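Local coordinates for protein formimidoylglutamase (Bacillus subtilis, PDB 3M1R) that hydrolyses N-formimidoyl-L-glutamate to L-glutamate and formamide in histidine degradation, using two manganese ions per subunit, at residues H104-S116 / S131-K144. Residues are numbered along the deposited sequence; the frame is centred on the assembly and turned at random.
Sequences HHHIFQTMHALLS and SISYSTIKAIAQTK
Phe-108 leans its ring against the flank of helix 133-141, and Lys-138 crosses over one face of it at about a right angle. CG anti to the backbone N (chi1 173°) carries the ring across to the partner helix: Lys-138 CE stands 3.9 Å from the centroid of the Phe-108 ring, a CH-pi contact, and NZ makes a cation-pi contact before reaching Tyr-134 OH in a 3.2 Å hydrogen bond. Ser-135 O and Ala-139 N lie at the ring's edge, in its plane; Gln-142 OE1 touches CZ, its amide turned almost perpendicular to the ring.

Ala-139 is the knob at the centre, its CB set among Phe-108, Met-111, His-112 and Leu-115 and 3.6 Å from Met-111 CB. Beyond it, Leu-115 CD2 touches Ile-140 CD1 at 3.8 Å, and Thr-143 CG2 packs on Leu-115 CB, while Thr-143 OG1 turns back to donate to Ala-139 O at 2.8 Å.

At the N-terminal end, Ser-135 OG lies at the edge of the buried His-104 ring, in its plane, and hydrogen-bonds ND1 at 3.0 Å. Ser-135 CB fits snugly against Ile-107 CG2 (3.5 Å). An alanine in place of His-104 would remove the imidazole and is likely to leave Ser-135 OG without this partner and a gap where the buried ring stood.

The helices, 27° from parallel and 8.1 Å apart, lie side by side against the parallel sheet of the arginase fold, linked through strand 121-127. Small Ser-135 and Ala-139 are consistent with this close approach. The seam thus has an apolar centre, the histidine–serine bond near the metal-site end, and a lysine ammonium whose charge the Phe-108 face is likely to steady.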
loop_
_atom_site.group_PDB
_atom_site.type_symbol
_atom_site.label_atom_id
_atom_site.label_comp_id
_atom_site.label_asym_id
_atom_site.label_seq_id
_atom_site.Cartn_x
_atom_site.Cartn_y
_atom_site.Cartn_z
ATOM N N HIS D 104 15.366 4.270 -29.539
ATOM C CA HIS D 104 15.527 5.660 -29.934
ATOM C C HIS D 104 15.373 5.862 -31.434
ATOM O O HIS D 104 14.748 6.837 -31.864
ATOM C CB HIS D 104 16.854 6.224 -29.439
ATOM C CG HIS D 104 16.789 6.732 -28.036
ATOM N ND1 HIS D 104 16.330 7.995 -27.724
ATOM C CD2 HIS D 104 17.104 6.142 -26.859
ATOM C CE1 HIS D 104 16.369 8.159 -26.414
ATOM N NE2 HIS D 104 16.837 7.051 -25.867
ATOM N N HIS D 105 15.919 4.946 -32.228
ATOM C CA HIS D 105 15.741 5.034 -33.677
ATOM C C HIS D 105 14.272 4.875 -34.077
ATOM O O HIS D 105 13.780 5.590 -34.957
ATOM C CB HIS D 105 16.614 4.022 -34.407
ATOM C CG HIS D 105 18.071 4.367 -34.387
ATOM N ND1 HIS D 105 19.008 3.614 -33.713
ATOM C CD2 HIS D 105 18.749 5.400 -34.943
ATOM C CE1 HIS D 105 20.201 4.160 -33.864
ATOM N NE2 HIS D 105 20.072 5.245 -34.605
ATOM N N HIS D 106 13.570 3.947 -33.432
ATOM C CA HIS D 106 12.136 3.828 -33.652
ATOM C C HIS D 106 11.490 5.200 -33.488
ATOM O O HIS D 106 10.720 5.652 -34.341
ATOM C CB HIS D 106 11.514 2.865 -32.657
ATOM C CG HIS D 106 11.900 1.442 -32.870
ATOM N ND1 HIS D 106 12.681 1.030 -33.933
ATOM C CD2 HIS D 106 11.610 0.325 -32.166
ATOM C CE1 HIS D 106 12.858 -0.269 -33.867
ATOM N NE2 HIS D 106 12.218 -0.733 -32.805
ATOM N N ILE D 107 11.830 5.865 -32.386
ATOM C CA ILE D 107 11.236 7.153 -32.058
ATOM C C ILE D 107 11.557 8.202 -33.104
ATOM O O ILE D 107 10.660 8.882 -33.601
ATOM C CB ILE D 107 11.693 7.651 -30.678
ATOM C CG1 ILE D 107 11.341 6.605 -29.602
ATOM C CG2 ILE D 107 11.077 9.010 -30.384
ATOM C CD1 ILE D 107 11.895 6.898 -28.209
ATOM N N PHE D 108 12.833 8.334 -33.454
ATOM C CA PHE D 108 13.209 9.343 -34.418
ATOM C C PHE D 108 12.570 9.099 -35.779
ATOM O O PHE D 108 12.125 10.034 -36.428
ATOM C CB PHE D 108 14.720 9.461 -34.582
ATOM C CG PHE D 108 15.113 10.391 -35.693
ATOM C CD1 PHE D 108 15.741 9.916 -36.832
ATOM C CD2 PHE D 108 14.795 11.735 -35.623
ATOM C CE1 PHE D 108 16.084 10.771 -37.867
ATOM C CE2 PHE D 108 15.129 12.601 -36.654
ATOM C CZ PHE D 108 15.772 12.121 -37.782
ATOM N N GLN D 109 12.524 7.845 -36.210
ATOM C CA GLN D 109 12.052 7.528 -37.562
ATOM C C GLN D 109 10.564 7.730 -37.704
ATOM O O GLN D 109 10.094 8.217 -38.734
ATOM C CB GLN D 109 12.344 6.076 -37.911
ATOM C CG GLN D 109 13.698 5.813 -38.497
ATOM C CD GLN D 109 13.851 4.352 -38.852
ATOM O OE1 GLN D 109 14.629 3.627 -38.230
ATOM N NE2 GLN D 109 13.085 3.903 -39.844
ATOM N N THR D 110 9.824 7.315 -36.676
ATOM C CA THR D 110 8.380 7.378 -36.708
ATOM C C THR D 110 7.982 8.834 -36.681
ATOM O O THR D 110 7.177 9.294 -37.495
ATOM C CB THR D 110 7.770 6.646 -35.511
ATOM O OG1 THR D 110 8.111 5.256 -35.587
ATOM C CG2 THR D 110 6.260 6.793 -35.500
HETATM N N MSE D 111 8.587 9.555 -35.750
HETATM C CA MSE D 111 8.342 10.969 -35.561
HETATM C C MSE D 111 8.655 11.731 -36.855
HETATM O O MSE D 111 7.893 12.597 -37.288
HETATM C CB MSE D 111 9.230 11.464 -34.421
HETATM C CG MSE D 111 8.601 12.493 -33.510
HETATM SE SE MSE D 111 7.190 11.779 -32.382
HETATM C CE MSE D 111 6.358 13.470 -31.911
ATOM N N HIS D 112 9.781 11.397 -37.474
ATOM C CA HIS D 112 10.179 12.063 -38.699
ATOM C C HIS D 112 9.185 11.781 -39.820
ATOM O O HIS D 112 8.679 12.703 -40.447
ATOM C CB HIS D 112 11.589 11.654 -39.131
ATOM C CG HIS D 112 12.053 12.336 -40.385
ATOM N ND1 HIS D 112 12.761 13.519 -40.370
ATOM C CD2 HIS D 112 11.914 11.997 -41.688
ATOM C CE1 HIS D 112 13.041 13.879 -41.610
ATOM N NE2 HIS D 112 12.537 12.973 -42.431
ATOM N N ALA D 113 8.905 10.507 -40.068
ATOM C CA ALA D 113 7.950 10.143 -41.107
ATOM C C ALA D 113 6.609 10.839 -40.868
ATOM O O ALA D 113 6.036 11.429 -41.785
ATOM C CB ALA D 113 7.770 8.629 -41.166
ATOM N N LEU D 114 6.129 10.777 -39.628
ATOM C CA LEU D 114 4.839 11.351 -39.244
ATOM C C LEU D 114 4.753 12.860 -39.489
ATOM O O LEU D 114 3.794 13.334 -40.089
ATOM C CB LEU D 114 4.551 11.051 -37.773
ATOM C CG LEU D 114 3.404 10.116 -37.389
ATOM C CD1 LEU D 114 2.939 9.261 -38.543
ATOM C CD2 LEU D 114 3.789 9.250 -36.180
ATOM N N LEU D 115 5.746 13.607 -39.011
ATOM C CA LEU D 115 5.784 15.056 -39.198
ATOM C C LEU D 115 5.793 15.414 -40.685
ATOM O O LEU D 115 5.123 16.352 -41.116
ATOM C CB LEU D 115 7.027 15.661 -38.547
ATOM C CG LEU D 115 7.027 16.245 -37.125
ATOM C CD1 LEU D 115 5.647 16.259 -36.496
ATOM C CD2 LEU D 115 8.039 15.534 -36.232
ATOM N N SER D 116 6.565 14.661 -41.458
ATOM C CA SER D 116 6.723 14.944 -42.871
ATOM C C SER D 116 5.432 14.626 -43.608
ATOM O O SER D 116 4.925 15.449 -44.357
ATOM C CB SER D 116 7.886 14.141 -43.455
ATOM O OG SER D 116 9.085 14.401 -42.746
ATOM N N SER D 131 14.819 10.420 -21.475
ATOM C CA SER D 131 15.754 10.154 -22.574
ATOM C C SER D 131 15.121 10.341 -23.957
ATOM O O SER D 131 15.834 10.525 -24.927
ATOM C CB SER D 131 16.315 8.740 -22.466
ATOM O OG SER D 131 15.353 7.795 -22.887
ATOM N N ILE D 132 13.785 10.291 -24.046
ATOM C CA ILE D 132 13.114 10.368 -25.348
ATOM C C ILE D 132 13.252 11.740 -25.991
ATOM O O ILE D 132 13.039 11.881 -27.190
ATOM C CB ILE D 132 11.595 9.992 -25.283
ATOM C CG1 ILE D 132 10.762 11.141 -24.707
ATOM C CG2 ILE D 132 11.387 8.714 -24.467
ATOM C CD1 ILE D 132 9.241 10.946 -24.857
ATOM N N SER D 133 13.600 12.746 -25.193
ATOM C CA SER D 133 13.660 14.122 -25.683
ATOM C C SER D 133 14.713 14.324 -26.757
ATOM O O SER D 133 14.631 15.262 -27.569
ATOM C CB SER D 133 13.882 15.107 -24.534
ATOM O OG SER D 133 12.781 15.085 -23.645
ATOM N N TYR D 134 15.708 13.450 -26.782
ATOM C CA TYR D 134 16.684 13.536 -27.849
ATOM C C TYR D 134 16.033 13.213 -29.184
ATOM O O TYR D 134 16.124 13.997 -30.128
ATOM C CB TYR D 134 17.858 12.598 -27.620
ATOM C CG TYR D 134 18.712 12.450 -28.846
ATOM C CD1 TYR D 134 19.724 13.364 -29.125
ATOM C CD2 TYR D 134 18.513 11.397 -29.732
ATOM C CE1 TYR D 134 20.517 13.231 -30.247
ATOM C CE2 TYR D 134 19.311 11.255 -30.869
ATOM C CZ TYR D 134 20.301 12.181 -31.119
ATOM O OH TYR D 134 21.087 12.055 -32.238
ATOM N N SER D 135 15.376 12.057 -29.270
ATOM C CA SER D 135 14.784 11.634 -30.541
ATOM C C SER D 135 13.607 12.518 -31.008
ATOM O O SER D 135 13.456 12.781 -32.198
ATOM C CB SER D 135 14.375 10.156 -30.494
ATOM O OG SER D 135 15.504 9.310 -30.322
ATOM N N THR D 136 12.775 12.974 -30.081
ATOM C CA THR D 136 11.594 13.743 -30.470
ATOM C C THR D 136 11.997 15.100 -31.034
ATOM O O THR D 136 11.615 15.455 -32.143
ATOM C CB THR D 136 10.644 13.938 -29.290
ATOM O OG1 THR D 136 11.406 14.335 -28.149
ATOM C CG2 THR D 136 9.942 12.648 -28.983
ATOM N N ILE D 137 12.784 15.845 -30.263
ATOM C CA ILE D 137 13.306 17.141 -30.682
ATOM C C ILE D 137 14.113 17.087 -31.976
ATOM O O ILE D 137 13.935 17.920 -32.859
ATOM C CB ILE D 137 14.127 17.783 -29.561
ATOM C CG1 ILE D 137 13.203 18.121 -28.393
ATOM C CG2 ILE D 137 14.813 19.021 -30.054
ATOM C CD1 ILE D 137 13.914 18.618 -27.165
ATOM N N LYS D 138 14.993 16.105 -32.104
ATOM C CA LYS D 138 15.745 15.948 -33.342
ATOM C C LYS D 138 14.813 15.827 -34.556
ATOM O O LYS D 138 15.118 16.336 -35.627
ATOM C CB LYS D 138 16.644 14.724 -33.242
ATOM C CG LYS D 138 17.485 14.394 -34.472
ATOM C CD LYS D 138 18.504 13.306 -34.093
ATOM C CE LYS D 138 18.811 12.354 -35.239
ATOM N NZ LYS D 138 19.309 11.040 -34.713
ATOM N N ALA D 139 13.686 15.139 -34.386
ATOM C CA ALA D 139 12.725 14.974 -35.468
ATOM C C ALA D 139 12.072 16.305 -35.765
ATOM O O ALA D 139 11.934 16.690 -36.919
ATOM C CB ALA D 139 11.676 13.947 -35.101
ATOM N N ILE D 140 11.672 17.016 -34.718
ATOM C CA ILE D 140 11.131 18.353 -34.896
ATOM C C ILE D 140 12.149 19.198 -35.637
ATOM O O ILE D 140 11.864 19.744 -36.698
ATOM C CB ILE D 140 10.829 19.033 -33.555
ATOM C CG1 ILE D 140 9.700 18.312 -32.819
ATOM C CG2 ILE D 140 10.494 20.496 -33.768
ATOM C CD1 ILE D 140 8.424 18.235 -33.586
ATOM N N ALA D 141 13.351 19.291 -35.078
ATOM C CA ALA D 141 14.398 20.143 -35.639
ATOM C C ALA D 141 14.708 19.830 -37.093
ATOM O O ALA D 141 14.938 20.734 -37.900
ATOM C CB ALA D 141 15.662 20.055 -34.813
ATOM N N GLN D 142 14.728 18.552 -37.439
ATOM C CA GLN D 142 15.136 18.195 -38.792
ATOM C C GLN D 142 13.970 18.015 -39.752
ATOM O O GLN D 142 14.153 17.554 -40.875
ATOM C CB GLN D 142 16.003 16.948 -38.775
ATOM C CG GLN D 142 17.295 17.110 -38.012
ATOM C CD GLN D 142 18.064 15.819 -37.974
ATOM O OE1 GLN D 142 17.555 14.775 -38.390
ATOM N NE2 GLN D 142 19.296 15.871 -37.481
ATOM N N THR D 143 12.770 18.371 -39.313
ATOM C CA THR D 143 11.613 18.317 -40.193
ATOM C C THR D 143 10.963 19.689 -40.272
ATOM O O THR D 143 10.331 20.029 -41.262
ATOM C CB THR D 143 10.578 17.284 -39.705
ATOM O OG1 THR D 143 11.224 16.024 -39.498
ATOM C CG2 THR D 143 9.497 17.097 -40.736
ATOM N N LYS D 144 11.135 20.483 -39.221
ATOM C CA LYS D 144 10.453 21.765 -39.121
ATOM C C LYS D 144 11.387 22.937 -39.382
ATOM O O LYS D 144 11.078 23.822 -40.184
ATOM C CB LYS D 144 9.796 21.897 -37.753
ATOM C CG LYS D 144 8.642 20.924 -37.541
ATOM C CD LYS D 144 7.550 21.148 -38.589
ATOM C CE LYS D 144 6.402 20.172 -38.419
ATOM N NZ LYS D 144 5.397 20.299 -39.507
#